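Local coordinates for protein enoyl-CoA hydratase (PDB 4LK5) that probably catalyses the reversible addition of water to the double bond of enoyl-CoA thioesters, as a trimeric member of the crotonase-like enoyl-CoA hydratase/isomerase family, at residues V153-N159 with V211-A217; M172-S178 with R260-Q265. All coordinates share one frame; numbering follows the deposited sequence.

Interaction 1 (V153-N159 with V211-A217); sequences VVLASEN and VTAVYPA
Thr212 and Val154 open a parallel strand pairing at the edge of the mixed beta-sheet in this crotonase-like fold, where strand 213-215 is the outermost strand and lies against strand 153-157 at 25°. The Val154 N-H points almost straight at the Thr212 hydroxyl, N to OG1 2.8 Å with 170° at the hydrogen. In return, Val154 O receives two backbone donors, Thr212 N and Ala213 N. OG1 stands beside its own backbone N (chi1 -52°), which turns it to the neighbouring strand, so a side chain supplies the acceptor before regular pairing begins. From there the bonds alternate as parallel strands require: Ala156 N binds Ala213 O at 2.8 Å, Tyr215 N binds Ala156 O at 2.9 Å, and Glu158 N binds Tyr215 O at 2.8 Å. The alpha hydrogen of Val214 also points at Ala156 O.

Side chains follow the two faces of the sheet. On the face of Leu155, Ala213 and Tyr215, Leu155 CG meets the edge of the tyrosine ring, 4.0 Å from CE2. At the far end, where Glu158, Asn159 and Ala217 are exposed, the aliphatic part of Glu158 crosses Val214 at about a right angle, CG to CG1 3.4 Å.

Further out, helix 217-233 packs over Leu155 and Tyr215 through Val227. The face of Ala156 and Val214 receives helix 202-208: Ala202 touches both residues, the alanines at 156 and 202 being small, and Val214 also meets Leu206. Strand 132-136 borders the other edge of 153-157 through backbone bonds of Ala134 and Val136, while Ile188 of the second subunit packs on Val154 and Thr212. Where strand 153-157 ends, Ser157 OG closes an ST turn by accepting from Asn159 N at 2.8 Å.

Interaction 2 (M172-S178 with R260-Q265); sequences MPDGGAS and REFDGQ
Glu261 reaches from helix 254-269 over the turn that starts helix 177-185, its CG lying against the carbonyl oxygen of Pro173. With chi2 at 170° the chain extends, carrying the carboxylate to the backbone. OE1 takes the Gly176 N-H through its syn lone pair, at a modelled N to O distance of 2.5 Å that is short for such a bond. OE2 accepts Ser178 N at 3.1 Å; Ser178 OG also comes very close to OE2, though the modelled distance is too short to be taken literally. These donors belong to the helix's N-terminal end, where a carboxylate would be electrostatically favoured. Gly175 and Gly176 adopt the positive phi values of a type I' turn, which glycine accommodates readily.

Gln265 holds Met172 and Asp174 with both ends of its amide. OE1 accepts the Met172 N-H at 3.0 Å from above the carbonyl plane, while NE2 donates in the amide plane to Asp174 OD2. Met172, a selenomethionine, lays SE over the CA of Gly264, 3.8 Å away; the bare glycine permits this approach.

Helix 143-150 also meets the turn, through Val143 on Asp174 and a hydrogen bond between Ser146 OG and Asp174 O, while helix 113-127 packs on Gln265 through Ile115 and Thr242 of the third subunit meets Met172.

The two contacts lie on opposite sides of the chain's centre, their centres about 26 Å apart, and share no helix or strand. Interaction 1 is a pairing within the main sheet: mostly backbone bonds, with apolar side chains on its two faces and an exposed end at 158-159. Interaction 2 is more fully buried and joins a helix to a glycine-rich turn; there, a side-chain carboxylate and amide make most of the bonds. Their segments alternate along the sequence. Each borders a different neighbour in the trimer, the second subunit at interaction 1 and the third at interaction 2.

Interaction 1 (V153-N159 with V211-A217)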
ATOM      1  N   VAL C 153      -6.302 -15.233  -0.383  1.00 36.69           N
ATOM      2  CA  VAL C 153      -6.120 -15.436  -1.784  1.00 38.65           C
ATOM      3  C   VAL C 153      -7.449 -15.072  -2.412  1.00 36.34           C
ATOM      4  O   VAL C 153      -8.491 -15.508  -1.932  1.00 34.65           O
ATOM      5  CB  VAL C 153      -5.764 -16.922  -2.036  1.00 38.41           C
ATOM      6  CG1 VAL C 153      -5.859 -17.257  -3.509  1.00 39.63           C
ATOM      7  CG2 VAL C 153      -4.375 -17.200  -1.512  1.00 36.09           C
ATOM      8  N   VAL C 154      -7.414 -14.257  -3.455  1.00 36.51           N
ATOM      9  CA  VAL C 154      -8.628 -13.924  -4.174  1.00 36.70           C
ATOM     10  C   VAL C 154      -8.486 -14.282  -5.649  1.00 36.22           C
ATOM     11  O   VAL C 154      -7.708 -13.683  -6.365  1.00 38.77           O
ATOM     12  CB  VAL C 154      -8.990 -12.447  -3.980  1.00 39.26           C
ATOM     13  CG1 VAL C 154     -10.348 -12.115  -4.578  1.00 39.42           C
ATOM     14  CG2 VAL C 154      -8.986 -12.122  -2.510  1.00 39.94           C
ATOM     15  N   LEU C 155      -9.249 -15.287  -6.079  1.00 39.19           N
ATOM     16  CA  LEU C 155      -9.278 -15.743  -7.467  1.00 37.13           C
ATOM     17  C   LEU C 155     -10.535 -15.195  -8.129  1.00 35.56           C
ATOM     18  O   LEU C 155     -11.630 -15.394  -7.649  1.00 32.26           O
ATOM     19  CB  LEU C 155      -9.309 -17.260  -7.502  1.00 36.77           C
ATOM     20  CG  LEU C 155      -8.010 -18.085  -7.322  1.00 35.18           C
ATOM     21  CD1 LEU C 155      -6.844 -17.329  -6.750  1.00 35.59           C
ATOM     22  CD2 LEU C 155      -8.275 -19.324  -6.509  1.00 34.05           C
ATOM     23  N   ALA C 156     -10.343 -14.484  -9.227  1.00 36.61           N
ATOM     24  CA  ALA C 156     -11.421 -13.899  -9.965  1.00 41.65           C
ATOM     25  C   ALA C 156     -11.528 -14.428 -11.417  1.00 46.04           C
ATOM     26  O   ALA C 156     -10.528 -14.764 -12.059  1.00 44.84           O
ATOM     27  CB  ALA C 156     -11.257 -12.395  -9.965  1.00 44.41           C
ATOM     28  N   SER C 157     -12.775 -14.536 -11.881  1.00 47.41           N
ATOM     29  CA  SER C 157     -13.123 -14.700 -13.283  1.00 46.20           C
ATOM     30  C   SER C 157     -13.006 -13.376 -14.028  1.00 48.13           C
ATOM     31  O   SER C 157     -13.215 -12.295 -13.455  1.00 42.15           O
ATOM     32  CB  SER C 157     -14.577 -15.168 -13.396  1.00 45.51           C
ATOM     33  OG  SER C 157     -15.053 -15.016 -14.721  1.00 48.26           O
ATOM     34  N   GLU C 158     -12.732 -13.447 -15.323  1.00 50.56           N
ATOM     35  CA  GLU C 158     -12.816 -12.243 -16.137  1.00 56.26           C
ATOM     36  C   GLU C 158     -14.231 -11.646 -16.092  1.00 54.47           C
ATOM     37  O   GLU C 158     -14.387 -10.457 -16.318  1.00 48.07           O
ATOM     38  CB  GLU C 158     -12.325 -12.487 -17.571  1.00 59.64           C
ATOM     39  CG  GLU C 158     -10.811 -12.609 -17.590  1.00 68.55           C
ATOM     40  CD  GLU C 158     -10.181 -12.443 -18.953  1.00 74.08           C
ATOM     41  OE1 GLU C 158     -10.564 -13.199 -19.873  1.00 75.48           O
ATOM     42  OE2 GLU C 158      -9.274 -11.577 -19.073  1.00 69.22           O
ATOM     43  N   ASN C 159     -15.238 -12.458 -15.765  1.00 53.66           N
ATOM     44  CA  ASN C 159     -16.621 -11.959 -15.578  1.00 57.33           C
ATOM     45  C   ASN C 159     -16.857 -11.144 -14.308  1.00 53.00           C
ATOM     46  O   ASN C 159     -17.794 -10.357 -14.238  1.00 49.65           O
ATOM     47  CB  ASN C 159     -17.628 -13.121 -15.586  1.00 58.61           C
ATOM     48  CG  ASN C 159     -17.873 -13.678 -16.985  1.00 58.24           C
ATOM     49  OD1 ASN C 159     -17.426 -13.110 -17.991  1.00 53.18           O
ATOM     50  ND2 ASN C 159     -18.593 -14.803 -17.053  1.00 59.53           N
ATOM     51  N   VAL C 211      -6.486  -8.402  -6.295  1.00 38.40           N
ATOM     52  CA  VAL C 211      -6.732  -9.856  -6.324  1.00 39.52           C
ATOM     53  C   VAL C 211      -5.526 -10.644  -6.773  1.00 39.59           C
ATOM     54  O   VAL C 211      -4.589 -10.121  -7.360  1.00 35.89           O
ATOM     55  CB  VAL C 211      -7.921 -10.262  -7.220  1.00 41.17           C
ATOM     56  CG1 VAL C 211      -9.166  -9.471  -6.834  1.00 43.06           C
ATOM     57  CG2 VAL C 211      -7.606 -10.060  -8.690  1.00 41.74           C
ATOM     58  N   THR C 212      -5.586 -11.928  -6.490  1.00 37.96           N
ATOM     59  CA  THR C 212      -4.458 -12.774  -6.635  1.00 38.41           C
ATOM     60  C   THR C 212      -4.304 -13.210  -8.107  1.00 42.89           C
ATOM     61  O   THR C 212      -3.181 -13.197  -8.677  1.00 38.10           O
ATOM     62  CB  THR C 212      -4.617 -13.958  -5.675  1.00 37.36           C
ATOM     63  OG1 THR C 212      -4.890 -13.438  -4.359  1.00 31.98           O
ATOM     64  CG2 THR C 212      -3.335 -14.785  -5.649  1.00 38.49           C
ATOM     65  N   ALA C 213      -5.428 -13.567  -8.731  1.00 42.75           N
ATOM     66  CA  ALA C 213      -5.403 -13.977 -10.136  1.00 43.31           C
ATOM     67  C   ALA C 213      -6.744 -13.857 -10.834  1.00 40.80           C
ATOM     68  O   ALA C 213      -7.787 -13.922 -10.206  1.00 39.09           O
ATOM     69  CB  ALA C 213      -4.859 -15.401 -10.264  1.00 42.62           C
ATOM     70  N   VAL C 214      -6.669 -13.682 -12.148  1.00 43.07           N
ATOM     71  CA  VAL C 214      -7.828 -13.561 -13.020  1.00 45.96           C
ATOM     72  C   VAL C 214      -7.730 -14.703 -14.016  1.00 46.63           C
ATOM     73  O   VAL C 214      -6.664 -14.994 -14.512  1.00 47.53           O
ATOM     74  CB  VAL C 214      -7.826 -12.226 -13.814  1.00 47.52           C
ATOM     75  CG1 VAL C 214      -9.059 -12.125 -14.716  1.00 47.03           C
ATOM     76  CG2 VAL C 214      -7.744 -11.013 -12.873  1.00 50.36           C
ATOM     77  N   TYR C 215      -8.846 -15.343 -14.316  1.00 49.56           N
ATOM     78  CA  TYR C 215      -8.867 -16.403 -15.311  1.00 49.72           C
ATOM     79  C   TYR C 215     -10.002 -16.149 -16.273  1.00 50.76           C
ATOM     80  O   TYR C 215     -11.059 -15.690 -15.858  1.00 51.78           O
ATOM     81  CB  TYR C 215      -9.094 -17.748 -14.648  1.00 45.59           C
ATOM     82  CG  TYR C 215      -8.111 -18.037 -13.564  1.00 48.52           C
ATOM     83  CD1 TYR C 215      -6.763 -18.115 -13.836  1.00 51.45           C
ATOM     84  CD2 TYR C 215      -8.523 -18.244 -12.261  1.00 50.35           C
ATOM     85  CE1 TYR C 215      -5.854 -18.387 -12.836  1.00 51.05           C
ATOM     86  CE2 TYR C 215      -7.620 -18.512 -11.255  1.00 46.85           C
ATOM     87  CZ  TYR C 215      -6.292 -18.575 -11.548  1.00 48.89           C
ATOM     88  OH  TYR C 215      -5.385 -18.835 -10.553  1.00 52.77           O
ATOM     89  N   PRO C 216      -9.802 -16.477 -17.560  1.00 56.12           N
ATOM     90  CA  PRO C 216     -10.957 -16.464 -18.469  1.00 55.01           C
ATOM     91  C   PRO C 216     -12.118 -17.299 -17.909  1.00 50.57           C
ATOM     92  O   PRO C 216     -11.892 -18.363 -17.310  1.00 48.68           O
ATOM     93  CB  PRO C 216     -10.389 -17.091 -19.754  1.00 53.35           C
ATOM     94  CG  PRO C 216      -8.917 -16.800 -19.701  1.00 53.15           C
ATOM     95  CD  PRO C 216      -8.585 -16.980 -18.239  1.00 54.87           C
ATOM     96  N   ALA C 217     -13.337 -16.796 -18.073  1.00 48.74           N
ATOM     97  CA  ALA C 217     -14.543 -17.471 -17.557  1.00 48.46           C
ATOM     98  C   ALA C 217     -14.580 -18.970 -17.853  1.00 49.98           C
ATOM     99  O   ALA C 217     -14.779 -19.797 -16.947  1.00 49.92           O
ATOM    100  CB  ALA C 217     -15.800 -16.791 -18.094  1.00 45.75           C
TER

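Interaction 2 (M172-S178 with R260-Q265)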
HETATM    1  N   MSE C 172     -21.627   3.887   4.821  1.00 40.22           N
HETATM    2  CA  MSE C 172     -20.176   3.886   4.781  1.00 35.33           C
HETATM    3  C   MSE C 172     -19.692   2.468   4.613  1.00 33.95           C
HETATM    4  O   MSE C 172     -20.469   1.516   4.781  1.00 35.21           O
HETATM    5  CB  MSE C 172     -19.661   4.549   6.066  1.00 34.52           C
HETATM    6  CG  MSE C 172     -19.557   3.546   7.186  1.00 35.39           C
HETATM    7 SE   MSE C 172     -19.039   4.401   8.853  1.00 38.87          SE
HETATM    8  CE  MSE C 172     -17.059   4.456   8.814  1.00 37.26           C
ATOM      9  N   PRO C 173     -18.400   2.297   4.287  1.00 35.52           N
ATOM     10  CA  PRO C 173     -17.892   0.919   4.160  1.00 35.13           C
ATOM     11  C   PRO C 173     -17.899   0.218   5.471  1.00 35.40           C
ATOM     12  O   PRO C 173     -17.579   0.818   6.464  1.00 37.77           O
ATOM     13  CB  PRO C 173     -16.454   1.097   3.669  1.00 36.00           C
ATOM     14  CG  PRO C 173     -16.350   2.482   3.102  1.00 36.80           C
ATOM     15  CD  PRO C 173     -17.508   3.294   3.646  1.00 37.16           C
ATOM     16  N   ASP C 174     -18.299  -1.041   5.508  1.00 38.87           N
ATOM     17  CA  ASP C 174     -18.199  -1.773   6.755  1.00 37.44           C
ATOM     18  C   ASP C 174     -17.485  -3.086   6.461  1.00 36.71           C
ATOM     19  O   ASP C 174     -16.937  -3.248   5.371  1.00 40.70           O
ATOM     20  CB  ASP C 174     -19.567  -1.884   7.482  1.00 41.12           C
ATOM     21  CG  ASP C 174     -20.673  -2.494   6.633  1.00 42.84           C
ATOM     22  OD1 ASP C 174     -20.444  -3.490   5.958  1.00 43.80           O
ATOM     23  OD2 ASP C 174     -21.812  -2.001   6.670  1.00 51.28           O
ATOM     24  N   GLY C 175     -17.409  -3.980   7.432  1.00 35.48           N
ATOM     25  CA  GLY C 175     -16.655  -5.230   7.256  1.00 36.77           C
ATOM     26  C   GLY C 175     -15.142  -5.065   7.125  1.00 36.93           C
ATOM     27  O   GLY C 175     -14.462  -5.911   6.551  1.00 34.69           O
ATOM     28  N   GLY C 176     -14.626  -3.975   7.676  1.00 35.87           N
ATOM     29  CA  GLY C 176     -13.214  -3.677   7.631  1.00 35.74           C
ATOM     30  C   GLY C 176     -12.713  -3.133   6.317  1.00 34.48           C
ATOM     31  O   GLY C 176     -11.519  -2.969   6.185  1.00 36.32           O
ATOM     32  N   ALA C 177     -13.610  -2.891   5.355  1.00 31.50           N
ATOM     33  CA  ALA C 177     -13.256  -2.279   4.087  1.00 33.32           C
ATOM     34  C   ALA C 177     -12.433  -0.960   4.203  1.00 35.82           C
ATOM     35  O   ALA C 177     -11.583  -0.711   3.343  1.00 38.06           O
ATOM     36  CB  ALA C 177     -14.508  -2.032   3.257  1.00 32.05           C
ATOM     37  N   SER C 178     -12.662  -0.144   5.245  1.00 34.73           N
ATOM     38  CA  SER C 178     -11.825   1.065   5.490  1.00 36.09           C
ATOM     39  C   SER C 178     -10.317   0.770   5.767  1.00 36.60           C
ATOM     40  O   SER C 178      -9.459   1.643   5.581  1.00 33.35           O
ATOM     41  CB  SER C 178     -12.428   1.965   6.579  1.00 40.01           C
ATOM     42  OG  SER C 178     -12.477   1.341   7.853  1.00 40.75           O
ATOM     43  N   ARG C 260     -14.936   1.584  14.443  1.00 37.94           N
ATOM     44  CA  ARG C 260     -15.378   2.878  13.905  1.00 36.08           C
ATOM     45  C   ARG C 260     -16.554   2.674  13.022  1.00 34.77           C
ATOM     46  O   ARG C 260     -17.418   3.502  12.980  1.00 33.60           O
ATOM     47  CB  ARG C 260     -14.360   3.542  13.009  1.00 42.78           C
ATOM     48  CG  ARG C 260     -13.241   4.272  13.685  1.00 47.28           C
ATOM     49  CD  ARG C 260     -12.147   4.573  12.682  1.00 46.24           C
ATOM     50  NE  ARG C 260     -10.894   4.543  13.409  1.00 52.08           N
ATOM     51  CZ  ARG C 260      -9.824   3.801  13.135  1.00 48.21           C
ATOM     52  NH1 ARG C 260      -9.721   2.990  12.065  1.00 45.47           N
ATOM     53  NH2 ARG C 260      -8.810   3.922  13.963  1.00 50.54           N
ATOM     54  N   GLU C 261     -16.516   1.588  12.258  1.00 37.65           N
ATOM     55  CA  GLU C 261     -17.533   1.254  11.266  1.00 39.08           C
ATOM     56  C   GLU C 261     -18.863   0.961  11.962  1.00 37.87           C
ATOM     57  O   GLU C 261     -19.893   1.478  11.532  1.00 36.78           O
ATOM     58  CB  GLU C 261     -17.055   0.071  10.371  1.00 39.97           C
ATOM     59  CG  GLU C 261     -15.903   0.476   9.429  1.00 40.43           C
ATOM     60  CD  GLU C 261     -15.178  -0.660   8.662  1.00 41.69           C
ATOM     61  OE1 GLU C 261     -15.572  -1.870   8.742  1.00 38.53           O
ATOM     62  OE2 GLU C 261     -14.192  -0.306   7.944  1.00 38.27           O
ATOM     63  N   PHE C 262     -18.812   0.185  13.053  1.00 38.58           N
ATOM     64  CA  PHE C 262     -19.952  -0.015  13.952  1.00 41.60           C
ATOM     65  C   PHE C 262     -20.599   1.288  14.470  1.00 41.19           C
ATOM     66  O   PHE C 262     -21.784   1.505  14.248  1.00 40.49           O
ATOM     67  CB  PHE C 262     -19.564  -0.865  15.140  1.00 43.57           C
ATOM     68  CG  PHE C 262     -20.698  -1.079  16.081  1.00 49.59           C
ATOM     69  CD1 PHE C 262     -21.749  -1.903  15.724  1.00 48.64           C
ATOM     70  CD2 PHE C 262     -20.744  -0.423  17.303  1.00 55.59           C
ATOM     71  CE1 PHE C 262     -22.815  -2.085  16.577  1.00 50.62           C
ATOM     72  CE2 PHE C 262     -21.812  -0.612  18.169  1.00 56.68           C
ATOM     73  CZ  PHE C 262     -22.848  -1.440  17.798  1.00 52.19           C
ATOM     74  N   ASP C 263     -19.823   2.147  15.133  1.00 40.38           N
ATOM     75  CA  ASP C 263     -20.314   3.469  15.591  1.00 42.04           C
ATOM     76  C   ASP C 263     -20.817   4.375  14.472  1.00 41.81           C
ATOM     77  O   ASP C 263     -21.662   5.212  14.675  1.00 46.60           O
ATOM     78  CB  ASP C 263     -19.212   4.254  16.305  1.00 45.06           C
ATOM     79  CG  ASP C 263     -18.653   3.536  17.533  1.00 47.64           C
ATOM     80  OD1 ASP C 263     -19.355   2.728  18.187  1.00 49.84           O
ATOM     81  OD2 ASP C 263     -17.482   3.789  17.839  1.00 53.59           O
ATOM     82  N   GLY C 264     -20.266   4.235  13.288  1.00 40.04           N
ATOM     83  CA  GLY C 264     -20.672   5.075  12.194  1.00 40.47           C
ATOM     84  C   GLY C 264     -21.886   4.551  11.457  1.00 43.68           C
ATOM     85  O   GLY C 264     -22.777   5.342  11.162  1.00 43.27           O
ATOM     86  N   GLN C 265     -21.920   3.240  11.154  1.00 43.71           N
ATOM     87  CA  GLN C 265     -23.037   2.661  10.418  1.00 45.12           C
ATOM     88  C   GLN C 265     -24.276   2.713  11.250  1.00 41.49           C
ATOM     89  O   GLN C 265     -25.324   2.983  10.687  1.00 45.42           O
ATOM     90  CB  GLN C 265     -22.864   1.191   9.999  1.00 44.34           C
ATOM     91  CG  GLN C 265     -22.086   0.911   8.740  1.00 44.43           C
ATOM     92  CD  GLN C 265     -22.680   1.372   7.415  1.00 39.19           C
ATOM     93  OE1 GLN C 265     -22.935   2.543   7.200  1.00 37.28           O
ATOM     94  NE2 GLN C 265     -22.715   0.467   6.466  1.00 40.51           N
TER
HETATM   95  O   HOH W   1     -11.293   3.070   9.669  1.00 35.48           O